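Long-range contacts in ATP/GTP-binding site-containing protein A (Brucella abortus, PDB 6NTR), which works in the periplasm to maintain the integrity of the bacterial cell envelope: residues L16-E21 / D228-G233; S23-L28 / T52-D57; P205-N210 / M224-F229; V171-T176 / I218-T223. All blocks are in the same frame, centred on the assembly; numbering follows the deposited sequence.

Contact 1: residues L16-E21 / D228-G233. With EDO (1,2-ethanediol), chain I.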
loop_
_atom_site.group_PDB
_atom_site.type_symbol
_atom_site.label_atom_id
_atom_site.label_comp_id
_atom_site.label_asym_id
_atom_site.label_seq_id
_atom_site.Cartn_x
_atom_site.Cartn_y
_atom_site.Cartn_z
ATOM N N LEU A 16 -6.386 9.615 13.390
ATOM C CA LEU A 16 -7.489 8.690 13.567
ATOM C C LEU A 16 -8.744 9.235 12.890
ATOM O O LEU A 16 -9.097 10.390 13.082
ATOM C CB LEU A 16 -7.742 8.466 15.048
ATOM C CG LEU A 16 -8.885 7.540 15.413
ATOM C CD1 LEU A 16 -8.630 6.137 14.916
ATOM C CD2 LEU A 16 -9.116 7.554 16.907
ATOM N N ASP A 17 -9.417 8.419 12.090
ATOM C CA ASP A 17 -10.621 8.899 11.429
ATOM C C ASP A 17 -11.870 8.538 12.207
ATOM O O ASP A 17 -12.596 9.409 12.638
ATOM C CB ASP A 17 -10.707 8.331 10.017
ATOM C CG ASP A 17 -11.702 9.064 9.146
ATOM O OD1 ASP A 17 -11.680 10.306 9.105
ATOM O OD2 ASP A 17 -12.500 8.384 8.487
ATOM N N ARG A 18 -12.096 7.251 12.418
ATOM C CA ARG A 18 -13.257 6.796 13.164
ATOM C C ARG A 18 -12.860 5.627 14.046
ATOM O O ARG A 18 -12.066 4.798 13.646
ATOM C CB ARG A 18 -14.418 6.432 12.201
ATOM C CG ARG A 18 -15.056 5.048 12.345
ATOM C CD ARG A 18 -15.870 4.657 11.124
ATOM N NE ARG A 18 -15.211 3.652 10.297
ATOM C CZ ARG A 18 -15.203 2.357 10.566
ATOM N NH1 ARG A 18 -14.583 1.520 9.762
ATOM N NH2 ARG A 18 -15.806 1.902 11.645
ATOM N N ALA A 19 -13.422 5.558 15.238
ATOM C CA ALA A 19 -13.111 4.456 16.124
ATOM C C ALA A 19 -14.329 3.723 16.639
ATOM O O ALA A 19 -15.202 4.317 17.227
ATOM C CB ALA A 19 -12.278 4.947 17.280
ATOM N N ASP A 20 -14.370 2.418 16.426
ATOM C CA ASP A 20 -15.466 1.603 16.893
ATOM C C ASP A 20 -15.295 1.332 18.368
ATOM O O ASP A 20 -14.195 1.352 18.871
ATOM C CB ASP A 20 -15.541 0.292 16.115
ATOM C CG ASP A 20 -16.548 0.337 14.970
ATOM O OD1 ASP A 20 -16.926 1.441 14.544
ATOM O OD2 ASP A 20 -16.959 -0.736 14.492
ATOM N N GLU A 21 -16.388 1.075 19.064
ATOM C CA GLU A 21 -16.345 0.783 20.486
ATOM C C GLU A 21 -15.552 -0.489 20.646
ATOM O O GLU A 21 -14.877 -0.692 21.629
ATOM C CB GLU A 21 -17.748 0.634 21.058
ATOM C CG GLU A 21 -17.811 -0.043 22.413
ATOM C CD GLU A 21 -19.022 0.372 23.213
ATOM O OE1 GLU A 21 -19.352 1.556 23.187
ATOM O OE2 GLU A 21 -19.635 -0.483 23.858
ATOM N N ASP A 228 -13.124 -1.935 12.011
ATOM C CA ASP A 228 -13.575 -1.235 13.201
ATOM C C ASP A 228 -13.085 0.195 13.224
ATOM O O ASP A 228 -13.827 1.076 13.612
ATOM C CB ASP A 228 -13.076 -1.918 14.478
ATOM C CG ASP A 228 -13.637 -3.302 14.671
ATOM O OD1 ASP A 228 -14.694 -3.619 14.097
ATOM O OD2 ASP A 228 -13.006 -4.080 15.405
ATOM N N PHE A 229 -11.844 0.430 12.814
ATOM C CA PHE A 229 -11.282 1.773 12.829
ATOM C C PHE A 229 -10.662 2.180 11.513
ATOM O O PHE A 229 -10.196 1.342 10.782
ATOM C CB PHE A 229 -10.220 1.879 13.916
ATOM C CG PHE A 229 -8.876 1.369 13.507
ATOM C CD1 PHE A 229 -8.568 0.042 13.632
ATOM C CD2 PHE A 229 -7.922 2.220 13.023
ATOM C CE1 PHE A 229 -7.338 -0.433 13.268
ATOM C CE2 PHE A 229 -6.689 1.750 12.658
ATOM C CZ PHE A 229 -6.399 0.424 12.785
ATOM N N SER A 230 -10.666 3.471 11.218
ATOM C CA SER A 230 -10.068 3.973 10.005
ATOM C C SER A 230 -9.022 5.017 10.353
ATOM O O SER A 230 -9.104 5.707 11.375
ATOM C CB SER A 230 -11.133 4.542 9.055
ATOM O OG SER A 230 -12.030 5.368 9.763
HETATM N N MSE A 231 -8.046 5.152 9.458
HETATM C CA MSE A 231 -6.962 6.080 9.611
HETATM C C MSE A 231 -6.944 6.988 8.432
HETATM O O MSE A 231 -7.467 6.643 7.366
HETATM C CB MSE A 231 -5.646 5.343 9.551
HETATM C CG MSE A 231 -5.486 4.348 10.675
HETATM SE SE MSE A 231 -3.667 3.661 10.513
HETATM C CE MSE A 231 -3.029 5.089 9.351
ATOM N N ARG A 232 -6.365 8.170 8.626
ATOM C CA ARG A 232 -6.243 9.171 7.595
ATOM C C ARG A 232 -4.768 9.397 7.343
ATOM O O ARG A 232 -3.980 9.370 8.266
ATOM C CB ARG A 232 -6.842 10.489 8.077
ATOM C CG ARG A 232 -8.329 10.643 7.885
ATOM C CD ARG A 232 -8.629 11.632 6.780
ATOM N NE ARG A 232 -10.038 11.632 6.424
ATOM C CZ ARG A 232 -10.515 12.072 5.271
ATOM N NH1 ARG A 232 -9.698 12.549 4.355
ATOM N NH2 ARG A 232 -11.815 12.034 5.033
ATOM N N GLY A 233 -4.385 9.594 6.095
ATOM C CA GLY A 233 -3.006 9.872 5.788
ATOM C C GLY A 233 -2.922 11.093 4.918
ATOM O O GLY A 233 -3.374 11.078 3.797
HETATM C C1 EDO I . -11.296 11.065 16.193
HETATM O O1 EDO I . -11.885 11.302 14.902
HETATM C C2 EDO I . -12.375 10.958 17.265
HETATM O O2 EDO I . -13.027 9.684 17.157
HETATM O O HOH W 1 -14.172 5.898 8.273
#

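Contact 2: residues S23-L28 / T52-D57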
loop_
_atom_site.group_PDB
_atom_site.type_symbol
_atom_site.label_atom_id
_atom_site.label_comp_id
_atom_site.label_asym_id
_atom_site.label_seq_id
_atom_site.Cartn_x
_atom_site.Cartn_y
_atom_site.Cartn_z
ATOM N N SER A 23 -13.069 -1.562 18.905
ATOM C CA SER A 23 -11.648 -1.339 18.789
ATOM C C SER A 23 -10.954 -0.980 20.097
ATOM O O SER A 23 -9.839 -1.419 20.336
ATOM C CB SER A 23 -11.377 -0.290 17.730
ATOM O OG SER A 23 -11.428 0.981 18.298
ATOM N N GLY A 24 -11.593 -0.156 20.919
ATOM C CA GLY A 24 -11.043 0.233 22.208
ATOM C C GLY A 24 -9.957 1.270 22.081
ATOM O O GLY A 24 -9.277 1.622 23.023
ATOM N N ILE A 25 -9.830 1.777 20.881
ATOM C CA ILE A 25 -8.820 2.763 20.510
ATOM C C ILE A 25 -9.342 4.157 20.816
ATOM O O ILE A 25 -10.422 4.528 20.344
ATOM C CB ILE A 25 -8.482 2.651 19.018
ATOM C CG1 ILE A 25 -7.918 1.283 18.698
ATOM C CG2 ILE A 25 -7.535 3.742 18.601
ATOM C CD1 ILE A 25 -7.838 1.049 17.227
ATOM N N SER A 26 -8.588 4.932 21.576
ATOM C CA SER A 26 -8.995 6.283 21.902
ATOM C C SER A 26 -8.207 7.317 21.124
ATOM O O SER A 26 -8.634 8.446 20.979
ATOM C CB SER A 26 -8.814 6.524 23.389
ATOM O OG SER A 26 -7.484 6.880 23.689
ATOM N N GLY A 27 -7.039 6.930 20.639
ATOM C CA GLY A 27 -6.216 7.842 19.882
ATOM C C GLY A 27 -5.277 7.112 18.967
ATOM O O GLY A 27 -4.941 5.978 19.213
ATOM N N LEU A 28 -4.878 7.773 17.897
ATOM C CA LEU A 28 -3.931 7.218 16.961
ATOM C C LEU A 28 -3.243 8.304 16.176
ATOM O O LEU A 28 -3.853 8.920 15.332
ATOM C CB LEU A 28 -4.600 6.237 16.018
ATOM C CG LEU A 28 -3.692 5.565 15.001
ATOM C CD1 LEU A 28 -4.281 4.264 14.512
ATOM C CD2 LEU A 28 -3.377 6.480 13.842
ATOM N N THR A 52 2.506 3.959 14.034
ATOM C CA THR A 52 1.224 4.356 14.609
ATOM C C THR A 52 1.321 4.377 16.121
ATOM O O THR A 52 1.587 3.346 16.737
ATOM C CB THR A 52 0.089 3.411 14.199
ATOM O OG1 THR A 52 0.400 2.068 14.595
ATOM C CG2 THR A 52 -0.166 3.477 12.709
ATOM N N ARG A 53 1.040 5.517 16.724
ATOM C CA ARG A 53 1.007 5.613 18.164
ATOM C C ARG A 53 -0.476 5.494 18.536
ATOM O O ARG A 53 -1.241 6.420 18.341
ATOM C CB ARG A 53 1.569 6.954 18.605
ATOM C CG ARG A 53 2.812 7.383 17.856
ATOM C CD ARG A 53 3.658 8.332 18.680
ATOM N NE ARG A 53 4.083 7.725 19.933
ATOM C CZ ARG A 53 5.348 7.515 20.257
ATOM N NH1 ARG A 53 6.301 7.878 19.425
ATOM N NH2 ARG A 53 5.655 6.949 21.410
ATOM N N VAL A 54 -0.866 4.353 19.088
ATOM C CA VAL A 54 -2.253 4.081 19.436
ATOM C C VAL A 54 -2.540 4.149 20.929
ATOM O O VAL A 54 -1.916 3.479 21.727
ATOM C CB VAL A 54 -2.690 2.702 18.881
ATOM C CG1 VAL A 54 -4.049 2.283 19.400
ATOM C CG2 VAL A 54 -2.687 2.703 17.368
ATOM N N ASP A 55 -3.479 5.008 21.277
ATOM C CA ASP A 55 -3.880 5.231 22.637
ATOM C C ASP A 55 -5.010 4.323 22.962
ATOM O O ASP A 55 -5.888 4.126 22.170
ATOM C CB ASP A 55 -4.369 6.647 22.812
ATOM C CG ASP A 55 -3.276 7.639 22.813
ATOM O OD1 ASP A 55 -2.132 7.258 23.020
ATOM O OD2 ASP A 55 -3.554 8.818 22.620
HETATM N N MSE A 56 -4.974 3.754 24.147
HETATM C CA MSE A 56 -6.021 2.882 24.614
HETATM C C MSE A 56 -6.274 3.525 25.936
HETATM O O MSE A 56 -5.328 4.053 26.537
HETATM C CB MSE A 56 -5.602 1.422 24.720
HETATM C CG MSE A 56 -5.653 0.700 23.383
HETATM SE SE MSE A 56 -6.281 -1.136 23.646
HETATM C CE MSE A 56 -5.084 -2.084 22.423
ATOM N N ASP A 57 -7.514 3.549 26.387
ATOM C CA ASP A 57 -7.840 4.193 27.638
ATOM C C ASP A 57 -7.203 3.556 28.858
ATOM O O ASP A 57 -6.594 4.220 29.696
ATOM C CB ASP A 57 -9.337 4.041 27.796
ATOM C CG ASP A 57 -9.886 4.888 28.856
ATOM O OD1 ASP A 57 -9.508 6.063 28.920
ATOM O OD2 ASP A 57 -10.716 4.379 29.613
#

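Contact 3: residues P205-N210 / M224-F229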
loop_
_atom_site.group_PDB
_atom_site.type_symbol
_atom_site.label_atom_id
_atom_site.label_comp_id
_atom_site.label_asym_id
_atom_site.label_seq_id
_atom_site.Cartn_x
_atom_site.Cartn_y
_atom_site.Cartn_z
ATOM N N PRO A 205 -14.942 -6.520 2.696
ATOM C CA PRO A 205 -13.541 -6.648 2.287
ATOM C C PRO A 205 -12.669 -6.688 3.550
ATOM O O PRO A 205 -13.078 -6.125 4.552
ATOM C CB PRO A 205 -13.287 -5.392 1.471
ATOM C CG PRO A 205 -14.099 -4.360 2.119
ATOM C CD PRO A 205 -15.335 -5.043 2.583
ATOM N N ILE A 206 -11.516 -7.340 3.516
ATOM C CA ILE A 206 -10.669 -7.388 4.699
ATOM C C ILE A 206 -10.063 -6.021 4.987
ATOM O O ILE A 206 -9.752 -5.708 6.136
ATOM C CB ILE A 206 -9.578 -8.455 4.534
ATOM C CG1 ILE A 206 -8.735 -8.118 3.314
ATOM C CG2 ILE A 206 -10.189 -9.849 4.409
ATOM C CD1 ILE A 206 -7.772 -9.173 2.951
ATOM N N TYR A 207 -9.921 -5.180 3.973
ATOM C CA TYR A 207 -9.307 -3.875 4.138
ATOM C C TYR A 207 -9.718 -3.038 2.939
ATOM O O TYR A 207 -9.926 -3.561 1.846
ATOM C CB TYR A 207 -7.778 -4.019 4.272
ATOM C CG TYR A 207 -6.920 -2.842 3.858
ATOM C CD1 TYR A 207 -6.602 -1.832 4.759
ATOM C CD2 TYR A 207 -6.364 -2.777 2.596
ATOM C CE1 TYR A 207 -5.787 -0.764 4.385
ATOM C CE2 TYR A 207 -5.558 -1.716 2.218
ATOM C CZ TYR A 207 -5.276 -0.720 3.108
ATOM O OH TYR A 207 -4.474 0.318 2.707
ATOM N N ARG A 208 -9.862 -1.740 3.154
ATOM C CA ARG A 208 -10.292 -0.849 2.093
ATOM C C ARG A 208 -9.573 0.482 2.222
ATOM O O ARG A 208 -9.520 1.047 3.317
ATOM C CB ARG A 208 -11.797 -0.630 2.163
ATOM C CG ARG A 208 -12.322 0.227 1.045
ATOM C CD ARG A 208 -13.806 0.029 0.877
ATOM N NE ARG A 208 -14.557 0.583 1.994
ATOM C CZ ARG A 208 -14.617 1.874 2.294
ATOM N NH1 ARG A 208 -13.997 2.781 1.549
ATOM N NH2 ARG A 208 -15.316 2.260 3.342
ATOM N N ILE A 209 -9.069 0.981 1.109
ATOM C CA ILE A 209 -8.381 2.243 1.083
ATOM C C ILE A 209 -8.863 3.173 -0.012
ATOM O O ILE A 209 -9.019 2.771 -1.131
ATOM C CB ILE A 209 -6.858 2.041 0.927
ATOM C CG1 ILE A 209 -6.142 3.371 1.010
ATOM C CG2 ILE A 209 -6.516 1.415 -0.398
ATOM C CD1 ILE A 209 -4.635 3.270 0.966
ATOM N N ASN A 210 -9.050 4.428 0.334
ATOM C CA ASN A 210 -9.446 5.434 -0.609
ATOM C C ASN A 210 -8.304 6.407 -0.769
ATOM O O ASN A 210 -7.773 6.869 0.201
ATOM C CB ASN A 210 -10.651 6.203 -0.095
ATOM C CG ASN A 210 -11.833 5.322 0.151
ATOM O OD1 ASN A 210 -11.905 4.621 1.141
ATOM N ND2 ASN A 210 -12.777 5.360 -0.757
HETATM N N MSE A 224 -7.594 4.830 5.292
HETATM C CA MSE A 224 -7.532 3.404 5.362
HETATM C C MSE A 224 -8.582 2.896 6.272
HETATM O O MSE A 224 -8.561 3.230 7.448
HETATM C CB MSE A 224 -6.133 3.037 5.822
HETATM C CG MSE A 224 -5.204 3.576 4.760
HETATM SE SE MSE A 224 -3.434 4.042 5.424
HETATM C CE MSE A 224 -2.827 2.186 5.493
ATOM N N ASP A 225 -9.477 2.064 5.766
ATOM C CA ASP A 225 -10.534 1.503 6.564
ATOM C C ASP A 225 -10.086 0.111 6.897
ATOM O O ASP A 225 -9.932 -0.718 6.034
ATOM C CB ASP A 225 -11.829 1.465 5.754
ATOM C CG ASP A 225 -13.077 1.442 6.612
ATOM O OD1 ASP A 225 -13.263 0.495 7.374
ATOM O OD2 ASP A 225 -13.895 2.362 6.503
ATOM N N TYR A 226 -9.881 -0.122 8.181
ATOM C CA TYR A 226 -9.429 -1.398 8.697
ATOM C C TYR A 226 -10.565 -2.195 9.261
ATOM O O TYR A 226 -10.352 -3.249 9.811
ATOM C CB TYR A 226 -8.392 -1.185 9.787
ATOM C CG TYR A 226 -7.095 -0.627 9.280
ATOM C CD1 TYR A 226 -6.181 -1.431 8.644
ATOM C CD2 TYR A 226 -6.793 0.704 9.425
ATOM C CE1 TYR A 226 -5.005 -0.918 8.164
ATOM C CE2 TYR A 226 -5.617 1.217 8.957
ATOM C CZ TYR A 226 -4.732 0.399 8.325
ATOM O OH TYR A 226 -3.561 0.910 7.856
ATOM N N GLY A 227 -11.779 -1.686 9.116
ATOM C CA GLY A 227 -12.942 -2.349 9.656
ATOM C C GLY A 227 -13.470 -1.534 10.800
ATOM O O GLY A 227 -14.151 -0.544 10.597
ATOM N N ASP A 228 -13.124 -1.935 12.011
ATOM C CA ASP A 228 -13.575 -1.235 13.201
ATOM C C ASP A 228 -13.085 0.195 13.224
ATOM O O ASP A 228 -13.827 1.076 13.612
ATOM C CB ASP A 228 -13.076 -1.918 14.478
ATOM C CG ASP A 228 -13.637 -3.302 14.671
ATOM O OD1 ASP A 228 -14.694 -3.619 14.097
ATOM O OD2 ASP A 228 -13.006 -4.080 15.405
ATOM N N PHE A 229 -11.844 0.430 12.814
ATOM C CA PHE A 229 -11.282 1.773 12.829
ATOM C C PHE A 229 -10.662 2.180 11.513
ATOM O O PHE A 229 -10.196 1.342 10.782
ATOM C CB PHE A 229 -10.220 1.879 13.916
ATOM C CG PHE A 229 -8.876 1.369 13.507
ATOM C CD1 PHE A 229 -8.568 0.042 13.632
ATOM C CD2 PHE A 229 -7.922 2.220 13.023
ATOM C CE1 PHE A 229 -7.338 -0.433 13.268
ATOM C CE2 PHE A 229 -6.689 1.750 12.658
ATOM C CZ PHE A 229 -6.399 0.424 12.785
#

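Contact 4: residues V171-T176 / I218-T223. Unlike the reference sequence in segment 218-223: M222 (reference Leu). With EDO (1,2-ethanediol), chain G.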
loop_
_atom_site.group_PDB
_atom_site.type_symbol
_atom_site.label_atom_id
_atom_site.label_comp_id
_atom_site.label_asym_id
_atom_site.label_seq_id
_atom_site.Cartn_x
_atom_site.Cartn_y
_atom_site.Cartn_z
ATOM N N VAL A 171 -8.374 19.860 -7.135
ATOM C CA VAL A 171 -8.749 20.833 -6.133
ATOM C C VAL A 171 -7.558 21.079 -5.248
ATOM O O VAL A 171 -7.083 20.158 -4.604
ATOM C CB VAL A 171 -9.877 20.308 -5.232
ATOM C CG1 VAL A 171 -10.000 21.162 -3.983
ATOM C CG2 VAL A 171 -11.193 20.274 -5.981
ATOM N N PRO A 172 -7.069 22.325 -5.217
ATOM C CA PRO A 172 -5.928 22.679 -4.374
ATOM C C PRO A 172 -6.265 22.550 -2.906
ATOM O O PRO A 172 -7.298 23.018 -2.463
ATOM C CB PRO A 172 -5.670 24.145 -4.724
ATOM C CG PRO A 172 -6.896 24.610 -5.421
ATOM C CD PRO A 172 -7.428 23.415 -6.129
ATOM N N ASP A 173 -5.375 21.943 -2.146
ATOM C CA ASP A 173 -5.586 21.754 -0.724
ATOM C C ASP A 173 -4.253 21.864 -0.007
ATOM O O ASP A 173 -3.258 22.251 -0.602
ATOM C CB ASP A 173 -6.297 20.435 -0.419
ATOM C CG ASP A 173 -5.523 19.229 -0.877
ATOM O OD1 ASP A 173 -4.615 19.389 -1.695
ATOM O OD2 ASP A 173 -5.832 18.117 -0.424
ATOM N N ASP A 174 -4.236 21.558 1.275
ATOM C CA ASP A 174 -3.006 21.651 2.025
ATOM C C ASP A 174 -1.954 20.735 1.412
ATOM O O ASP A 174 -0.793 21.082 1.342
ATOM C CB ASP A 174 -3.247 21.279 3.483
ATOM C CG ASP A 174 -3.990 22.351 4.239
ATOM O OD1 ASP A 174 -4.117 23.465 3.712
ATOM O OD2 ASP A 174 -4.448 22.084 5.361
ATOM N N GLU A 175 -2.361 19.564 0.966
ATOM C CA GLU A 175 -1.436 18.627 0.375
ATOM C C GLU A 175 -0.755 19.184 -0.864
ATOM O O GLU A 175 0.428 18.966 -1.075
ATOM C CB GLU A 175 -2.139 17.317 0.062
ATOM C CG GLU A 175 -2.486 16.505 1.290
ATOM C CD GLU A 175 -3.001 15.133 0.940
ATOM O OE1 GLU A 175 -3.810 15.033 0.019
ATOM O OE2 GLU A 175 -2.594 14.150 1.565
ATOM N N THR A 176 -1.496 19.905 -1.686
ATOM C CA THR A 176 -0.934 20.459 -2.904
ATOM C C THR A 176 0.187 21.459 -2.687
ATOM O O THR A 176 1.148 21.466 -3.437
ATOM C CB THR A 176 -1.987 21.152 -3.780
ATOM O OG1 THR A 176 -2.630 22.182 -3.029
ATOM C CG2 THR A 176 -2.999 20.164 -4.279
ATOM N N ILE A 218 2.191 9.103 -7.795
ATOM C CA ILE A 218 2.082 9.737 -6.495
ATOM C C ILE A 218 0.654 9.577 -6.015
ATOM O O ILE A 218 -0.261 9.423 -6.810
ATOM C CB ILE A 218 2.495 11.212 -6.601
ATOM C CG1 ILE A 218 3.959 11.299 -7.032
ATOM C CG2 ILE A 218 2.321 11.924 -5.284
ATOM C CD1 ILE A 218 4.526 12.683 -6.978
ATOM N N THR A 219 0.466 9.519 -4.706
ATOM C CA THR A 219 -0.857 9.444 -4.116
ATOM C C THR A 219 -0.887 10.322 -2.884
ATOM O O THR A 219 0.148 10.605 -2.287
ATOM C CB THR A 219 -1.242 8.034 -3.689
ATOM O OG1 THR A 219 -0.551 7.713 -2.486
ATOM C CG2 THR A 219 -0.862 7.051 -4.719
ATOM N N ARG A 220 -2.085 10.728 -2.484
ATOM C CA ARG A 220 -2.252 11.594 -1.327
ATOM C C ARG A 220 -3.641 11.371 -0.763
ATOM O O ARG A 220 -4.374 10.494 -1.218
ATOM C CB ARG A 220 -2.030 13.054 -1.697
ATOM C CG ARG A 220 -2.989 13.584 -2.734
ATOM C CD ARG A 220 -2.677 15.039 -3.001
ATOM N NE ARG A 220 -3.517 15.639 -4.026
ATOM C CZ ARG A 220 -4.699 16.196 -3.787
ATOM N NH1 ARG A 220 -5.190 16.221 -2.553
ATOM N NH2 ARG A 220 -5.387 16.734 -4.783
ATOM N N ASP A 221 -4.010 12.127 0.252
ATOM C CA ASP A 221 -5.359 12.082 0.802
ATOM C C ASP A 221 -5.824 10.686 1.095
ATOM O O ASP A 221 -6.923 10.326 0.764
ATOM C CB ASP A 221 -6.351 12.770 -0.136
ATOM C CG ASP A 221 -7.568 13.314 0.580
ATOM O OD1 ASP A 221 -7.925 12.827 1.655
ATOM O OD2 ASP A 221 -8.179 14.237 0.049
HETATM N N MSE A 222 -4.975 9.886 1.688
HETATM C CA MSE A 222 -5.310 8.522 1.991
HETATM C C MSE A 222 -6.234 8.341 3.127
HETATM O O MSE A 222 -6.288 9.170 4.022
HETATM C CB MSE A 222 -4.081 7.724 2.374
HETATM C CG MSE A 222 -2.805 8.530 2.268
HETATM SE SE MSE A 222 -1.677 7.359 1.249
HETATM C CE MSE A 222 -1.783 5.835 2.461
ATOM N N THR A 223 -7.032 7.300 3.055
ATOM C CA THR A 223 -7.889 6.928 4.139
ATOM C C THR A 223 -7.854 5.423 4.145
ATOM O O THR A 223 -8.084 4.805 3.141
ATOM C CB THR A 223 -9.322 7.433 3.951
ATOM O OG1 THR A 223 -9.343 8.848 4.091
ATOM C CG2 THR A 223 -10.220 6.836 4.981
HETATM C C1 EDO G . 2.724 7.441 -3.626
HETATM O O1 EDO G . 2.744 8.579 -2.755
HETATM C C2 EDO G . 2.153 6.256 -2.877
HETATM O O2 EDO G . 2.046 5.186 -3.815
#

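Contact 1: residues L16-E21 / D228-G233
A classic beta bulge sets D17 and R18 together against S230 in this antiparallel pairing. D17 N donates to S230 O (2.8 Å) from 36° above that carbonyl's plane, whereas S230 N meets R18 O (3.1 Å) in plane. S230 OG sits between its own backbone N and carbonyl carbon (chi1 46°), which brings it against D17 CB at 3.3 Å. A water bonds to S230 OG (2.7 Å), donates to D17 OD2 and accepts from R18 NE, joining all three residues of the bulge. The other carboxylate oxygen, D17 OD1, lies in the guanidinium plane of R232 and forms a weak salt bridge with R232 NE (3.4 Å). R18 bends at chi3 (106°), so that its NH2 forms a salt bridge with D20 OD1 (3.1 Å), in plane with the guanidinium, while its NH1 pairs with D225. D20 OD2 and D228 OD1 stand only 3.7 Å apart, a repulsion that the charge of R18 may ease. On the face carrying L16, F229 and M231, L16 CD1 rests on S230 O (3.6 Å) and only loosely nears F229 CD2. Strand 229-240 runs between strand 8-19 and strand 222-225, where M231 pairs with M224; F229 packs on I25 and L28 of strand 25-39, and M231 on F50 and T52 of strand 43-56.

Contact 2: residues S23-L28 / T52-D57
One carbonyl serves two donors where the hairpin strands 25-39 and 43-56 meet in a classic beta bulge: S26 and G27 both face D55. D55 O accepts from S26 N (2.9 Å), a fairly straight bond that arrives 38° above the carbonyl plane, and more weakly from G27 N (3.4 Å). In return D55 N donates to G27 O at 2.7 Å, the shortest of the three. G27 O also receives a CA-H contact from V54 CA (3.3 Å), and L28 CA makes another to R53 O (3.1 Å). Upstream, S23 OG accepts from I25 N (3.1 Å), closing an ST turn, and is also hydrogen-bonded to D20 O. Q61 serves the other strand: its side-chain amide bonds to R53 NH2 and, weakly, to D55 OD1. D55 OD2 passes over G27 CA, where there is no side chain to meet it. On the opposite face V54 splays its methyls, CG1 anti to the backbone N (chi1 171°) and reaching I25 CG2 at 3.9 Å, CG2 meeting L28 CD1 at 3.6 Å. Backbone bonds thus mainly hold the join, S26, G27 and D55 pairing locally, T52 and V54 with strand 62-72; its D55 face is polar, its V54/L28 face apolar and extended by F229.

Contact 3: residues P205-N210 / M224-F229
In the antiparallel hydrogen-bonded pair R208/D225, D225 N donates to R208 O at 2.7 Å, almost along the C=O axis (175°), and R208 N returns a bond to D225 O at 3.1 Å in the carbonyl plane. Both side chains have CG anti to the backbone N and run side by side on one face. A bend at chi3 (69°) lays the R208 guanidinium over D225 CB, so R208 NH2 and D225 OD2 attract at 3.5 Å by charge alone, with no N-H aimed at the oxygen. The stronger partner of this aspartate is R18, at D225 OD1. That same D225 OD1 uses its anti lone pair to accept from G227 N (3.2 Å), an Asx turn, and Y226 N bonds to F229 O (3.0 Å) across the bend. On the other face I209 CD1 lies alongside M224 CG at 3.8 Å, and the Y207 and Y226 side chains extend together, Y207 CE1 3.9 Å from Y226 CE1 and ring planes oblique at 44°. Strand 187-195 borders strand 207-214, Y194 meeting the Y207 ring edge-to-face; beyond M224, strand 229-240 continues the pairing through M231, while F50 of strand 43-56 packs on M224 and Y226.

Contact 4: residues V171-T176 / I218-T223
A salt-bridge network of D173, E175 and R220 joins the N-capped start of helix 174-179 to the corner at D221, where strand 219-220 gives way to strand 222-225. R220 leaves the backbone with CG in the crowded position between N and carbonyl carbon (chi1 61°), then extends straight to NE. Along the way its CB, CG and CD all pass E175 OE1, each at 3.2 Å, and CD also lies against E175 CB. NE is taken by Y214 OH. At the tip NH1 meets two acids: E175 OE1 makes a hydrogen-bonded salt bridge, accepting from R220 NH1 (3.2 Å, 171°) on its anti lone pair and exactly in the guanidinium plane, while D173 OD2 comes tip to tip to R220 NH1 at 2.9 Å in a second salt bridge. T176 CG2 lies over a guanidinium face. The other oxygen of E175, OE2, uses its syn lone pair for D221 N (2.8 Å) and also accepts from L235 N, so this buried carboxylate is well provided with donors. Together with the arginine charge, these bonds would favour its ionised form. D221 OD2 stands near both acids and makes a long, weak ion pair with K212, while D221 OD1 makes another with R232. D173 does double duty: besides holding R220 it caps the helix, D173 OD1 accepting from T176 N (3.2 Å) from above the carboxylate plane. A second bond from the same threonine is very short, T176 OG1 donating to a lone pair of D173 O at 2.5 Å.

How the contacts relate
From the N terminus, residues 16-21 open contact 1, the widest loop, which waits for the last strand to close it. Contact 2 opens next and closes early, pairing the two arms of hairpin 25-39/43-56 wholly within that loop. Much later 171-176 opens contact 4 and 205-210 opens contact 3; 218-223 closes contact 4 before 224-229 closes contact 3, so these two cross, using successive parts of strand 222-225. Contact 4 also lies within the span of contact 1. Contact 3 ends on D228 and F229, where contact 1 closes. Together they tie the first strands to the last in the barrel-like fold and attach helix 174-179.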